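Local coordinates for lactate dehydrogenase, adjacent gene encodes predicted malate dehydrogenase (Cryptosporidium parvum, PDB 4ND2), which probably interconverts (S)-lactate and pyruvate, using NAD(+) as cofactor, at residues N65-A68 with D69-G72; R155-I158 with A159-F162; E295-L298 with L299-I303. All coordinates share one frame; numbering follows the deposited sequence.

How the contacts relate
The three contacts are local and come from separate parts of the subunit. Contact 1 is a 3-10 turn of the NAD-binding Rossmann domain. Contacts 2 and 3 are turns of two helices of the C-terminal alpha/beta domain, with nearest atoms about 11 Å apart. Contact 1 lies across the chain's centre from both, its own centre about 42 Å from that of contact 2 and about 40 Å from that of contact 3. The Tyr67 side chain is about 5 Å from the bound 3-acetylpyridine adenine dinucleotide. That of Phe157 is about 10 Å from pyruvic acid, and that of Ser302 is about 8 Å from that of His177, the predicted proton acceptor.

Contact 1: N65-A68 with D69-G72; sequences NDYA and DISG
A short 3-10 turn, residues 67-70, lies in the loop between strands 61-64 and 75-78 of the Rossmann domain. It is opened by an Asx turn at Asp66. The backbone O of Asp66 accepts from Asp69 N at 3.0 Å. Two more bonds of the same i to i+3 kind follow, Ile70 N to Tyr67 O at 3.1 Å and Ser71 N to Ala68 O at 3.2 Å. In all three the donor stands well above the carbonyl plane. The Asp66 carboxylate is swung anti to its own nitrogen (chi1 -172°). This brings OD2 to Ala68 N at 3.0 Å, and the N-H meets the carboxylate from above its plane. Asp66 therefore holds the turn twice, by side chain and by backbone. The Asp69 carboxylate turns back to the strand end, where OD2 is hydrogen-bonded to Thr64 OG1. Tyr67 and Ile70 lie side by side and point the same way. Phe34 stacks on the tyrosine ring, and Ile70 packs on Ala8 and Ile10 of strand 6-10. The Tyr67 side chain comes within about 5 Å of the bound dinucleotide, so the turn borders the cofactor site. The Ile70 CG1 branch folds back over the turn and sits 3.2 Å from Tyr67 O. Its end, CD1, meets the tyrosine ring at the edge, near the ring plane, 3.8 Å from Tyr67 CD2.

Contact 2: R155-I158 with A159-F162; sequences RTFI and AQHF
Ile158 O takes two N-H groups near the end of helix 147-162. The main bond comes from Phe162 N at 3.2 Å. It is nearly straight (168° at the hydrogen) and lies in the carbonyl plane. The second, from His161 N, is weak and bent. His161 N has a better partner in Phe157 O, also at 3.2 Å. Earlier in the turn the bonds are shorter, with Gln160 N 2.8 Å from Thr156 O and Ala159 N 2.9 Å from Arg155 O. The Phe162 ring leans back alongside Ile158, and its CD2 lies 3.3 Å from Ile158 O. The CG2 branch of Ile158 meets this ring at the edge, in plane, 3.8 Å from Phe162 CD2. That branch is set anti to the backbone nitrogen, which aims it along the helix at Phe162. One face of the same ring is covered by His161 CD2, 3.6 Å above its centre. On another side of the helix Gln160 extends back beside Thr156 and Phe157. Its OE1 meets the edge of the Phe157 ring, 3.7 Å from Phe157 CD1, with the amide and ring planes 26° apart. The amide carbon of Gln160 rests by Thr156 CG2. Thr156 and Gln160 also pack on Thr49 of the second subunit, so this face belongs to a subunit interface. Phe157 stacks on His215 of helix 206-227, and Ile158 packs on Ile212 of the same helix. Ile158 and Ala159 also lie on strand 169-174 and Phe162 reaches Val190 of strand 189-190, so the helix end is held between helix 206-227 and the antiparallel sheet.

Contact 3: E295-L298 with L299-I303; sequences EQKL and LGESI
Leu299 and Glu295 form the packed side of this turn of helix 293-314, while Lys297 and Glu301 form its loose, exposed side. On the packed side Leu299 N bonds to Glu295 O at 2.9 Å, and Leu299 CB sits 3.4 Å from the same oxygen. The leucine CG is anti to its nitrogen (chi1 -179°), and the branched end leads away from the preceding turn to Tyr265 and Leu291. Glu295 is buried, and its carboxylate leads away from the following turn. Ser302 N bonds to Leu298 O at 3.0 Å. Two polar side chains tie this side to the surrounding chain: Glu295 OE1 takes hydrogen bonds from Ser186 OG and Thr292 N, and Ser302 OG is hydrogen-bonded to Gly176 N, next to His177, the predicted proton acceptor. The exposed side is less closely fitted. Glu301 N bonds to Lys297 O at 3.0 Å, but the two side chains meet only loosely. Lys297 is fully extended, and the Glu301 chain slants across it. Glu301 OE2 touches the lysine through carbon, 3.8 Å from Lys297 CE. The charged ends stay 5.0 Å apart, Lys297 NZ to Glu301 OE2, so any attraction is probably weak. The other carboxylate oxygen, Glu301 OE1, lies 3.8 Å from Leu298 CD2. The glutamate thus touches both Lys297 and Leu298. At the end of the segment, Ile303 packs on Ile270 and Met272 of strand 270-279, which places this stretch of the helix against the three-stranded antiparallel sheet.

Contact 1: N65-A68 with D69-G72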
loop_
_atom_site.group_PDB
_atom_site.type_symbol
_atom_site.label_atom_id
_atom_site.label_comp_id
_atom_site.label_asym_id
_atom_site.label_seq_id
_atom_site.Cartn_x
_atom_site.Cartn_y
_atom_site.Cartn_z
ATOM N N ASN A 65 -28.672 -10.572 8.008
ATOM C CA ASN A 65 -29.120 -11.951 8.187
ATOM C C ASN A 65 -29.992 -12.404 7.018
ATOM O O ASN A 65 -30.719 -13.389 7.124
ATOM C CB ASN A 65 -29.879 -12.104 9.512
ATOM C CG ASN A 65 -31.185 -11.322 9.547
ATOM O OD1 ASN A 65 -31.504 -10.567 8.630
ATOM N ND2 ASN A 65 -31.943 -11.500 10.618
ATOM N N ASP A 66 -29.898 -11.683 5.902
ATOM C CA ASP A 66 -30.779 -11.877 4.756
ATOM C C ASP A 66 -29.955 -12.201 3.510
ATOM O O ASP A 66 -29.154 -11.379 3.059
ATOM C CB ASP A 66 -31.600 -10.602 4.538
ATOM C CG ASP A 66 -32.680 -10.758 3.488
ATOM O OD1 ASP A 66 -33.499 -9.825 3.356
ATOM O OD2 ASP A 66 -32.719 -11.792 2.790
ATOM N N TYR A 67 -30.166 -13.390 2.946
ATOM C CA TYR A 67 -29.415 -13.819 1.759
ATOM C C TYR A 67 -29.655 -12.940 0.531
ATOM O O TYR A 67 -28.825 -12.908 -0.374
ATOM C CB TYR A 67 -29.702 -15.289 1.417
ATOM C CG TYR A 67 -28.791 -16.264 2.130
ATOM C CD1 TYR A 67 -29.294 -17.182 3.049
ATOM C CD2 TYR A 67 -27.418 -16.261 1.889
ATOM C CE1 TYR A 67 -28.455 -18.072 3.701
ATOM C CE2 TYR A 67 -26.572 -17.145 2.537
ATOM C CZ TYR A 67 -27.094 -18.048 3.441
ATOM O OH TYR A 67 -26.250 -18.925 4.083
ATOM N N ALA A 68 -30.777 -12.225 0.499
ATOM C CA ALA A 68 -31.033 -11.265 -0.575
ATOM C C ALA A 68 -29.923 -10.213 -0.676
ATOM O O ALA A 68 -29.636 -9.713 -1.764
ATOM C CB ALA A 68 -32.386 -10.596 -0.382
ATOM N N ASP A 69 -29.296 -9.892 0.455
ATOM C CA ASP A 69 -28.220 -8.898 0.496
ATOM C C ASP A 69 -26.885 -9.369 -0.102
ATOM O O ASP A 69 -25.989 -8.550 -0.296
ATOM C CB ASP A 69 -27.997 -8.401 1.934
ATOM C CG ASP A 69 -29.130 -7.520 2.436
ATOM O OD1 ASP A 69 -29.805 -6.875 1.606
ATOM O OD2 ASP A 69 -29.340 -7.461 3.669
ATOM N N ILE A 70 -26.736 -10.663 -0.390
ATOM C CA ILE A 70 -25.523 -11.143 -1.074
ATOM C C ILE A 70 -25.707 -11.197 -2.594
ATOM O O ILE A 70 -24.823 -11.663 -3.312
ATOM C CB ILE A 70 -25.016 -12.506 -0.528
ATOM C CG1 ILE A 70 -25.836 -13.689 -1.055
ATOM C CG2 ILE A 70 -25.005 -12.495 0.995
ATOM C CD1 ILE A 70 -25.149 -15.026 -0.875
ATOM N N SER A 71 -26.850 -10.712 -3.076
ATOM C CA SER A 71 -27.119 -10.621 -4.509
ATOM C C SER A 71 -26.015 -9.858 -5.238
ATOM O O SER A 71 -25.555 -8.821 -4.763
ATOM C CB SER A 71 -28.461 -9.923 -4.749
ATOM O OG SER A 71 -28.754 -9.859 -6.130
ATOM N N GLY A 72 -25.592 -10.383 -6.385
ATOM C CA GLY A 72 -24.557 -9.743 -7.200
ATOM C C GLY A 72 -23.145 -9.817 -6.634
ATOM O O GLY A 72 -22.260 -9.091 -7.091
#

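Contact 2: R155-I158 with A159-F162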
loop_
_atom_site.group_PDB
_atom_site.type_symbol
_atom_site.label_atom_id
_atom_site.label_comp_id
_atom_site.label_asym_id
_atom_site.label_seq_id
_atom_site.Cartn_x
_atom_site.Cartn_y
_atom_site.Cartn_z
ATOM N N ARG A 155 6.581 -22.345 4.464
ATOM C CA ARG A 155 7.552 -21.321 4.047
ATOM C C ARG A 155 8.134 -20.549 5.230
ATOM O O ARG A 155 9.335 -20.281 5.280
ATOM C CB ARG A 155 6.901 -20.314 3.097
ATOM C CG ARG A 155 6.504 -20.871 1.744
ATOM C CD ARG A 155 5.631 -19.878 0.992
ATOM N NE ARG A 155 6.415 -18.785 0.424
ATOM C CZ ARG A 155 5.904 -17.727 -0.201
ATOM N NH1 ARG A 155 4.591 -17.584 -0.336
ATOM N NH2 ARG A 155 6.715 -16.799 -0.692
ATOM N N THR A 156 7.265 -20.182 6.167
ATOM C CA THR A 156 7.657 -19.411 7.344
ATOM C C THR A 156 8.660 -20.171 8.210
ATOM O O THR A 156 9.649 -19.597 8.658
ATOM C CB THR A 156 6.417 -19.022 8.178
ATOM O OG1 THR A 156 5.588 -18.150 7.399
ATOM C CG2 THR A 156 6.804 -18.313 9.468
ATOM N N PHE A 157 8.405 -21.458 8.426
ATOM C CA PHE A 157 9.279 -22.286 9.255
ATOM C C PHE A 157 10.649 -22.488 8.607
ATOM O O PHE A 157 11.666 -22.459 9.291
ATOM C CB PHE A 157 8.626 -23.638 9.563
ATOM C CG PHE A 157 7.316 -23.538 10.309
ATOM C CD1 PHE A 157 7.061 -22.489 11.192
ATOM C CD2 PHE A 157 6.343 -24.511 10.144
ATOM C CE1 PHE A 157 5.858 -22.411 11.874
ATOM C CE2 PHE A 157 5.141 -24.440 10.832
ATOM C CZ PHE A 157 4.899 -23.389 11.694
ATOM N N ILE A 158 10.669 -22.670 7.290
ATOM C CA ILE A 158 11.926 -22.749 6.544
ATOM C C ILE A 158 12.675 -21.423 6.660
ATOM O O ILE A 158 13.876 -21.404 6.941
ATOM C CB ILE A 158 11.689 -23.075 5.055
ATOM C CG1 ILE A 158 11.095 -24.479 4.909
ATOM C CG2 ILE A 158 12.993 -22.971 4.266
ATOM C CD1 ILE A 158 10.384 -24.714 3.594
ATOM N N ALA A 159 11.953 -20.323 6.450
ATOM C CA ALA A 159 12.534 -18.980 6.513
ATOM C C ALA A 159 13.122 -18.671 7.885
ATOM O O ALA A 159 14.183 -18.050 7.985
ATOM C CB ALA A 159 11.488 -17.937 6.146
ATOM N N GLN A 160 12.432 -19.109 8.935
ATOM C CA GLN A 160 12.892 -18.887 10.306
ATOM C C GLN A 160 14.168 -19.670 10.620
ATOM O O GLN A 160 15.000 -19.206 11.401
ATOM C CB GLN A 160 11.784 -19.215 11.315
ATOM C CG GLN A 160 10.716 -18.130 11.385
ATOM C CD GLN A 160 9.528 -18.489 12.262
ATOM O OE1 GLN A 160 9.135 -19.652 12.364
ATOM N NE2 GLN A 160 8.934 -17.480 12.887
ATOM N N HIS A 161 14.327 -20.848 10.017
ATOM C CA HIS A 161 15.566 -21.607 10.174
ATOM C C HIS A 161 16.748 -20.846 9.569
ATOM O O HIS A 161 17.750 -20.621 10.242
ATOM C CB HIS A 161 15.467 -22.998 9.539
ATOM C CG HIS A 161 16.773 -23.729 9.512
ATOM N ND1 HIS A 161 17.267 -24.408 10.605
ATOM C CD2 HIS A 161 17.708 -23.850 8.540
ATOM C CE1 HIS A 161 18.445 -24.926 10.303
ATOM N NE2 HIS A 161 18.735 -24.603 9.056
ATOM N N PHE A 162 16.616 -20.445 8.307
ATOM C CA PHE A 162 17.703 -19.773 7.584
ATOM C C PHE A 162 17.862 -18.288 7.924
ATOM O O PHE A 162 18.869 -17.680 7.567
ATOM C CB PHE A 162 17.519 -19.933 6.072
ATOM C CG PHE A 162 17.711 -21.340 5.585
ATOM C CD1 PHE A 162 18.982 -21.899 5.530
ATOM C CD2 PHE A 162 16.628 -22.107 5.179
ATOM C CE1 PHE A 162 19.164 -23.197 5.081
ATOM C CE2 PHE A 162 16.805 -23.403 4.726
ATOM C CZ PHE A 162 18.076 -23.950 4.678
#

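Contact 3: E295-L298 with L299-I303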
loop_
_atom_site.group_PDB
_atom_site.type_symbol
_atom_site.label_atom_id
_atom_site.label_comp_id
_atom_site.label_asym_id
_atom_site.label_seq_id
_atom_site.Cartn_x
_atom_site.Cartn_y
_atom_site.Cartn_z
ATOM N N GLU A 295 7.054 -38.966 -1.966
ATOM C CA GLU A 295 6.024 -37.922 -1.954
ATOM C C GLU A 295 4.748 -38.363 -2.674
ATOM O O GLU A 295 3.644 -38.038 -2.237
ATOM C CB GLU A 295 6.571 -36.615 -2.547
ATOM C CG GLU A 295 7.573 -35.925 -1.629
ATOM C CD GLU A 295 8.353 -34.800 -2.291
ATOM O OE1 GLU A 295 8.386 -34.722 -3.538
ATOM O OE2 GLU A 295 8.952 -33.992 -1.552
ATOM N N GLN A 296 4.902 -39.111 -3.765
ATOM C CA GLN A 296 3.755 -39.683 -4.478
ATOM C C GLN A 296 2.976 -40.661 -3.597
ATOM O O GLN A 296 1.745 -40.700 -3.651
ATOM C CB GLN A 296 4.207 -40.387 -5.761
ATOM C CG GLN A 296 4.735 -39.448 -6.835
ATOM C CD GLN A 296 5.460 -40.188 -7.947
ATOM O OE1 GLN A 296 4.919 -41.122 -8.535
ATOM N NE2 GLN A 296 6.691 -39.774 -8.237
ATOM N N LYS A 297 3.694 -41.442 -2.791
ATOM C CA LYS A 297 3.069 -42.386 -1.864
ATOM C C LYS A 297 2.344 -41.655 -0.733
ATOM O O LYS A 297 1.230 -42.025 -0.361
ATOM C CB LYS A 297 4.111 -43.347 -1.282
ATOM C CG LYS A 297 3.531 -44.392 -0.338
ATOM C CD LYS A 297 4.592 -45.365 0.145
ATOM C CE LYS A 297 3.988 -46.435 1.041
ATOM N NZ LYS A 297 4.933 -47.559 1.294
ATOM N N LEU A 298 2.981 -40.625 -0.185
ATOM C CA LEU A 298 2.357 -39.809 0.855
ATOM C C LEU A 298 1.104 -39.101 0.331
ATOM O O LEU A 298 0.106 -39.008 1.042
ATOM C CB LEU A 298 3.353 -38.798 1.426
ATOM C CG LEU A 298 4.518 -39.405 2.217
ATOM C CD1 LEU A 298 5.601 -38.367 2.448
ATOM C CD2 LEU A 298 4.052 -39.993 3.540
ATOM N N LEU A 299 1.152 -38.623 -0.913
ATOM C CA LEU A 299 -0.020 -38.010 -1.545
ATOM C C LEU A 299 -1.143 -39.033 -1.733
ATOM O O LEU A 299 -2.321 -38.704 -1.573
ATOM C CB LEU A 299 0.347 -37.375 -2.892
ATOM C CG LEU A 299 -0.780 -36.665 -3.657
ATOM C CD1 LEU A 299 -1.442 -35.593 -2.802
ATOM C CD2 LEU A 299 -0.248 -36.064 -4.950
ATOM N N GLY A 300 -0.772 -40.266 -2.078
ATOM C CA GLY A 300 -1.728 -41.368 -2.168
ATOM C C GLY A 300 -2.442 -41.620 -0.851
ATOM O O GLY A 300 -3.655 -41.824 -0.824
ATOM N N GLU A 301 -1.686 -41.595 0.243
ATOM C CA GLU A 301 -2.250 -41.773 1.582
ATOM C C GLU A 301 -3.172 -40.612 1.974
ATOM O O GLU A 301 -4.174 -40.818 2.660
ATOM C CB GLU A 301 -1.131 -41.955 2.613
ATOM C CG GLU A 301 -0.403 -43.287 2.467
ATOM C CD GLU A 301 0.859 -43.397 3.306
ATOM O OE1 GLU A 301 1.175 -42.462 4.071
ATOM O OE2 GLU A 301 1.546 -44.435 3.195
ATOM N N SER A 302 -2.836 -39.402 1.532
ATOM C CA SER A 302 -3.684 -38.230 1.759
ATOM C C SER A 302 -5.014 -38.375 1.027
ATOM O O SER A 302 -6.072 -38.095 1.590
ATOM C CB SER A 302 -2.980 -36.952 1.292
ATOM O OG SER A 302 -3.736 -35.801 1.626
ATOM N N ILE A 303 -4.949 -38.819 -0.226
ATOM C CA ILE A 303 -6.143 -39.063 -1.036
ATOM C C ILE A 303 -7.067 -40.083 -0.358
ATOM O O ILE A 303 -8.283 -39.887 -0.325
ATOM C CB ILE A 303 -5.766 -39.529 -2.464
ATOM C CG1 ILE A 303 -5.136 -38.371 -3.248
ATOM C CG2 ILE A 303 -6.983 -40.061 -3.216
ATOM C CD1 ILE A 303 -4.266 -38.817 -4.406
#